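Long-range contacts in alpha-L-rhamnosidase (Streptomyces avermitilis, PDB 3W5M), which hydrolyses terminal non-reducing alpha-L-rhamnose residues from alpha-L-rhamnosides, including citrus flavonoids and gum arabic, and carries a calcium-dependent rhamnose-binding module: residues Gln40-Val45 / Ser62-Ser67; Pro36-Ser41 / Val92-Gly97. All blocks are in the same frame, centred on the assembly; numbering follows the deposited sequence.

Contact 1 (Gln40-Val45 / Ser62-Ser67); sequences QSAYQV and SGKVVS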
loop_
_atom_site.group_PDB
_atom_site.type_symbol
_atom_site.label_atom_id
_atom_site.label_comp_id
_atom_site.label_asym_id
_atom_site.label_seq_id
_atom_site.Cartn_x
_atom_site.Cartn_y
_atom_site.Cartn_z
ATOM N N GLN A 40 -30.646 -10.926 20.534
ATOM C CA GLN A 40 -30.792 -12.269 19.982
ATOM C C GLN A 40 -30.612 -13.335 21.075
ATOM O O GLN A 40 -29.654 -13.291 21.837
ATOM C CB GLN A 40 -29.776 -12.492 18.850
ATOM C CG GLN A 40 -29.721 -13.912 18.303
ATOM C CD GLN A 40 -28.490 -14.127 17.458
ATOM O OE1 GLN A 40 -28.346 -13.518 16.393
ATOM N NE2 GLN A 40 -27.608 -15.013 17.912
ATOM N N SER A 41 -31.551 -14.288 21.127
ATOM C CA SER A 41 -31.454 -15.447 22.017
ATOM C C SER A 41 -30.962 -16.694 21.284
ATOM O O SER A 41 -30.333 -17.558 21.900
ATOM C CB SER A 41 -32.792 -15.752 22.739
ATOM O OG SER A 41 -33.873 -15.853 21.830
ATOM N N ALA A 42 -31.255 -16.791 19.987
ATOM C CA ALA A 42 -30.879 -17.985 19.220
ATOM C C ALA A 42 -30.706 -17.670 17.758
ATOM O O ALA A 42 -31.228 -16.658 17.290
ATOM C CB ALA A 42 -31.945 -19.072 19.406
ATOM N N TYR A 43 -30.006 -18.539 17.025
ATOM C CA TYR A 43 -29.928 -18.418 15.563
ATOM C C TYR A 43 -29.995 -19.788 14.928
ATOM O O TYR A 43 -29.784 -20.792 15.591
ATOM C CB TYR A 43 -28.625 -17.721 15.123
ATOM C CG TYR A 43 -27.358 -18.505 15.442
ATOM C CD1 TYR A 43 -26.881 -19.485 14.560
ATOM C CD2 TYR A 43 -26.621 -18.253 16.604
ATOM C CE1 TYR A 43 -25.729 -20.202 14.830
ATOM C CE2 TYR A 43 -25.452 -18.971 16.877
ATOM C CZ TYR A 43 -25.027 -19.955 15.992
ATOM O OH TYR A 43 -23.872 -20.674 16.230
ATOM N N GLN A 44 -30.259 -19.815 13.636
ATOM C CA GLN A 44 -30.202 -21.043 12.879
ATOM C C GLN A 44 -29.701 -20.750 11.506
ATOM O O GLN A 44 -30.292 -19.931 10.791
ATOM C CB GLN A 44 -31.593 -21.688 12.774
ATOM C CG GLN A 44 -31.669 -22.879 11.819
ATOM C CD GLN A 44 -33.055 -23.508 11.775
ATOM O OE1 GLN A 44 -34.041 -22.878 12.161
ATOM N NE2 GLN A 44 -33.137 -24.745 11.272
ATOM N N VAL A 45 -28.637 -21.459 11.106
ATOM C CA VAL A 45 -28.067 -21.289 9.786
ATOM C C VAL A 45 -28.318 -22.506 8.910
ATOM O O VAL A 45 -28.160 -23.631 9.350
ATOM C CB VAL A 45 -26.541 -21.014 9.858
ATOM C CG1 VAL A 45 -25.936 -20.982 8.454
ATOM C CG2 VAL A 45 -26.261 -19.738 10.645
ATOM N N SER A 62 -27.629 -25.922 11.100
ATOM C CA SER A 62 -27.134 -25.871 12.470
ATOM C C SER A 62 -28.212 -26.305 13.449
ATOM O O SER A 62 -27.896 -26.585 14.597
ATOM C CB SER A 62 -26.740 -24.449 12.845
ATOM O OG SER A 62 -27.865 -23.587 12.697
ATOM N N GLY A 63 -29.472 -26.315 12.998
ATOM C CA GLY A 63 -30.615 -26.281 13.917
ATOM C C GLY A 63 -30.612 -25.005 14.765
ATOM O O GLY A 63 -29.748 -24.129 14.596
ATOM N N LYS A 64 -31.566 -24.892 15.685
ATOM C CA LYS A 64 -31.670 -23.703 16.548
ATOM C C LYS A 64 -30.560 -23.706 17.602
ATOM O O LYS A 64 -30.497 -24.589 18.447
ATOM C CB LYS A 64 -33.059 -23.618 17.206
ATOM C CG LYS A 64 -33.279 -22.396 18.088
ATOM C CD LYS A 64 -34.693 -22.387 18.670
ATOM C CE LYS A 64 -34.927 -21.136 19.503
ATOM N NZ LYS A 64 -36.368 -20.875 19.775
ATOM N N VAL A 65 -29.674 -22.710 17.535
ATOM C CA VAL A 65 -28.529 -22.640 18.436
ATOM C C VAL A 65 -28.733 -21.499 19.415
ATOM O O VAL A 65 -28.931 -20.341 19.014
ATOM C CB VAL A 65 -27.184 -22.459 17.678
ATOM C CG1 VAL A 65 -26.007 -22.557 18.626
ATOM C CG2 VAL A 65 -27.031 -23.479 16.563
ATOM N N VAL A 66 -28.699 -21.831 20.704
ATOM C CA VAL A 66 -28.915 -20.852 21.783
ATOM C C VAL A 66 -27.619 -20.071 21.993
ATOM O O VAL A 66 -26.617 -20.623 22.452
ATOM C CB VAL A 66 -29.371 -21.549 23.095
ATOM C CG1 VAL A 66 -29.547 -20.539 24.221
ATOM C CG2 VAL A 66 -30.665 -22.327 22.857
ATOM N N SER A 67 -27.643 -18.790 21.624
ATOM C CA SER A 67 -26.442 -17.949 21.566
ATOM C C SER A 67 -26.880 -16.531 21.240
ATOM O O SER A 67 -27.870 -16.338 20.521
ATOM C CB SER A 67 -25.492 -18.433 20.452
ATOM O OG SER A 67 -24.394 -17.536 20.296
#
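Tyr43 and Val65 exchange two backbone hydrogen bonds, Tyr43 N to Val65 O at 2.9 Å and Val65 N to Tyr43 O at 2.7 Å. They are the hydrogen-bonded antiparallel pair of the hairpin built from strands 40-48 and 60-66; Ala42 and Val66 make the adjacent non-hydrogen-bonded pair. Past that pair Ser67 N donates to Ser41 O, and at the other end Ser62 N donates to Val45 O.

Two side chains extend this ladder. Gln40 NE2 reaches Ser67 O at 2.9 Å in an almost straight bond (173°), the acceptor lying in the Gln40 amide plane while the donor stands above the plane of the carbonyl. Asp69 O is a second acceptor for NE2, and Trp29 NE1 donates to OE1, which fixes the rotation of the amide. Ser62 OG works both ways, accepting from Val45 N at 2.8 Å and donating to Gly63 O at 2.7 Å.

The apolar part centres on the Tyr43 ring. Val65 CB sits over one face, 3.9 Å from the ring centroid, in a CH-pi contact, and Ser67 CB meets ring atom CE2 at 3.6 Å. Lys64, fully extended, lays CE against Ala42 CB at 3.6 Å, with a cation-pi contact to Trp93.

Where regular pairing gives out, then, the hydroxyl of Ser62 and the amide of Gln40 add to the backbone bonds at the two ends of the pairing.

Contact 2 (Pro36-Ser41 / Val92-Gly97); sequences PGRRQS and VWDADG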
loop_
_atom_site.group_PDB
_atom_site.type_symbol
_atom_site.label_atom_id
_atom_site.label_comp_id
_atom_site.label_asym_id
_atom_site.label_seq_id
_atom_site.Cartn_x
_atom_site.Cartn_y
_atom_site.Cartn_z
ATOM N N PRO A 36 -37.273 -0.613 20.039
ATOM C CA PRO A 36 -36.046 -0.565 20.848
ATOM C C PRO A 36 -35.806 -1.821 21.685
ATOM O O PRO A 36 -36.717 -2.623 21.854
ATOM C CB PRO A 36 -36.279 0.634 21.779
ATOM C CG PRO A 36 -37.769 0.754 21.867
ATOM C CD PRO A 36 -38.283 0.361 20.507
ATOM N N GLY A 37 -34.580 -1.983 22.171
ATOM C CA GLY A 37 -34.218 -2.969 23.202
ATOM C C GLY A 37 -34.141 -4.439 22.802
ATOM O O GLY A 37 -34.427 -5.304 23.628
ATOM N N ARG A 38 -33.737 -4.718 21.556
ATOM C CA ARG A 38 -33.743 -6.072 20.985
ATOM C C ARG A 38 -32.422 -6.803 21.169
ATOM O O ARG A 38 -31.350 -6.224 20.963
ATOM C CB ARG A 38 -34.083 -6.049 19.487
ATOM C CG ARG A 38 -35.301 -5.231 19.094
ATOM C CD ARG A 38 -36.534 -5.556 19.925
ATOM N NE ARG A 38 -37.133 -6.857 19.629
ATOM C CZ ARG A 38 -37.909 -7.128 18.575
ATOM N NH1 ARG A 38 -38.171 -6.204 17.650
ATOM N NH2 ARG A 38 -38.411 -8.349 18.427
ATOM N N ARG A 39 -32.514 -8.073 21.561
ATOM C CA ARG A 39 -31.364 -8.940 21.704
ATOM C C ARG A 39 -31.681 -10.258 21.022
ATOM O O ARG A 39 -32.842 -10.675 20.966
ATOM C CB ARG A 39 -31.074 -9.242 23.179
ATOM C CG ARG A 39 -30.625 -8.075 24.041
ATOM C CD ARG A 39 -30.394 -8.524 25.483
ATOM N NE ARG A 39 -31.575 -9.159 26.080
ATOM C CZ ARG A 39 -31.719 -10.473 26.282
ATOM N NH1 ARG A 39 -30.759 -11.325 25.939
ATOM N NH2 ARG A 39 -32.835 -10.942 26.822
ATOM N N GLN A 40 -30.646 -10.926 20.534
ATOM C CA GLN A 40 -30.792 -12.269 19.982
ATOM C C GLN A 40 -30.612 -13.335 21.075
ATOM O O GLN A 40 -29.654 -13.291 21.837
ATOM C CB GLN A 40 -29.776 -12.492 18.850
ATOM C CG GLN A 40 -29.721 -13.912 18.303
ATOM C CD GLN A 40 -28.490 -14.127 17.458
ATOM O OE1 GLN A 40 -28.346 -13.518 16.393
ATOM N NE2 GLN A 40 -27.608 -15.013 17.912
ATOM N N SER A 41 -31.551 -14.288 21.127
ATOM C CA SER A 41 -31.454 -15.447 22.017
ATOM C C SER A 41 -30.962 -16.694 21.284
ATOM O O SER A 41 -30.333 -17.558 21.900
ATOM C CB SER A 41 -32.792 -15.752 22.739
ATOM O OG SER A 41 -33.873 -15.853 21.830
ATOM N N VAL A 92 -33.217 -15.706 13.185
ATOM C CA VAL A 92 -32.896 -15.577 14.591
ATOM C C VAL A 92 -34.177 -15.487 15.402
ATOM O O VAL A 92 -35.257 -15.198 14.858
ATOM C CB VAL A 92 -32.079 -14.285 14.856
ATOM C CG1 VAL A 92 -30.769 -14.280 14.077
ATOM C CG2 VAL A 92 -32.906 -13.061 14.500
ATOM N N TRP A 93 -34.021 -15.697 16.698
ATOM C CA TRP A 93 -35.069 -15.530 17.689
ATOM C C TRP A 93 -34.687 -14.373 18.611
ATOM O O TRP A 93 -33.572 -14.343 19.160
ATOM C CB TRP A 93 -35.240 -16.824 18.497
ATOM C CG TRP A 93 -35.861 -17.947 17.684
ATOM C CD1 TRP A 93 -37.172 -18.365 17.728
ATOM C CD2 TRP A 93 -35.208 -18.790 16.707
ATOM N NE1 TRP A 93 -37.368 -19.398 16.838
ATOM C CE2 TRP A 93 -36.183 -19.679 16.202
ATOM C CE3 TRP A 93 -33.895 -18.880 16.215
ATOM C CZ2 TRP A 93 -35.885 -20.643 15.218
ATOM C CZ3 TRP A 93 -33.604 -19.830 15.243
ATOM C CH2 TRP A 93 -34.588 -20.707 14.763
ATOM N N ASP A 94 -35.601 -13.415 18.766
ATOM C CA ASP A 94 -35.403 -12.310 19.718
ATOM C C ASP A 94 -35.493 -12.825 21.159
ATOM O O ASP A 94 -35.732 -14.004 21.374
ATOM C CB ASP A 94 -36.386 -11.160 19.448
ATOM C CG ASP A 94 -37.850 -11.608 19.472
ATOM O OD1 ASP A 94 -38.200 -12.496 20.280
ATOM O OD2 ASP A 94 -38.654 -11.066 18.679
ATOM N N ALA A 95 -35.318 -11.947 22.139
ATOM C CA ALA A 95 -35.302 -12.352 23.551
ATOM C C ALA A 95 -36.650 -12.877 24.086
ATOM O O ALA A 95 -36.707 -13.429 25.177
ATOM C CB ALA A 95 -34.795 -11.212 24.415
ATOM N N ASP A 96 -37.724 -12.704 23.319
ATOM C CA ASP A 96 -39.035 -13.261 23.687
ATOM C C ASP A 96 -39.247 -14.666 23.141
ATOM O O ASP A 96 -39.884 -15.499 23.790
ATOM C CB ASP A 96 -40.154 -12.331 23.235
ATOM C CG ASP A 96 -40.138 -11.012 23.983
ATOM O OD1 ASP A 96 -39.683 -11.000 25.148
ATOM O OD2 ASP A 96 -40.569 -9.987 23.411
ATOM N N GLY A 97 -38.699 -14.929 21.956
ATOM C CA GLY A 97 -38.766 -16.250 21.342
ATOM C C GLY A 97 -39.358 -16.197 19.947
ATOM O O GLY A 97 -39.533 -17.230 19.300
HETATM O O HOH W 1 -35.746 -8.758 21.903
#
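Ser41 and Trp93 meet at the frayed end of a strand pairing, where the entry to strand 40-48 crosses the end of strand 85-94 in the N-terminal immunoglobulin-like domain. Ser41 N donates to Trp93 O at 2.8 Å. The hydroxyl of the same residue, Ser41 OG, placed between its own N and C (chi1 52°), gives a hydrogen bond of 2.7 Å to the next carbonyl along, Asp94 O, from well above that carbonyl's plane.

The charged part lies beside the turn. Arg38 NH2 forms a salt bridge with Asp94 OD2 at 2.7 Å; OD2 lies at the guanidinium edge, but the planes are 45° apart and the hydrogen bond is weak. A water accepts hydrogen bonds from Arg38 NE and Ala95 N, linking the Arg38 side chain to the backbone of the turn, and Arg38 NH1 holds Ser33 OG.

Asp94 OD1 faces its own turn, accepting from Gly97 N at 3.0 Å, from Asp96 N at 3.1 Å, and also from Gly98 N. An alanine here would probably leave Arg38 NH2 without its carboxylate and the three turn amides without their shared acceptor, freeing the turn to shift.

Farther in, Gln40 OE1, hydrogen-bonded to Trp29 NE1 while Asp69 O holds NE2, touches Val92 CG1 at 3.4 Å, the side chains crossing at about a right angle.

Asp94 thus heads an Asx turn that follows strand 85-94, while Ser41 and Ala42, both set against Trp93, form a classic beta bulge.

How the contacts relate
Contacts 1 and 2 lie about 11 Å apart, centre to centre, in one antiparallel sheet of the N-terminal domain, ordered 60-66, 40-48, 85-94, 106-110. Strand 40-48 is the common element: contact 1 joins it to the edge strand that follows it in the chain, contact 2 to the later strand on its other side. Gln40 and Ser41 serve both. Trp93 also bridges them, its N a probable hydrogen-bond donor to Ala42 O. The approach to strand 40-48 further bonds to Asn987 and Ser1023, so this corner of the sheet touches the C-terminal part of the chain. Both contacts lie away from the catalytic and calcium sites.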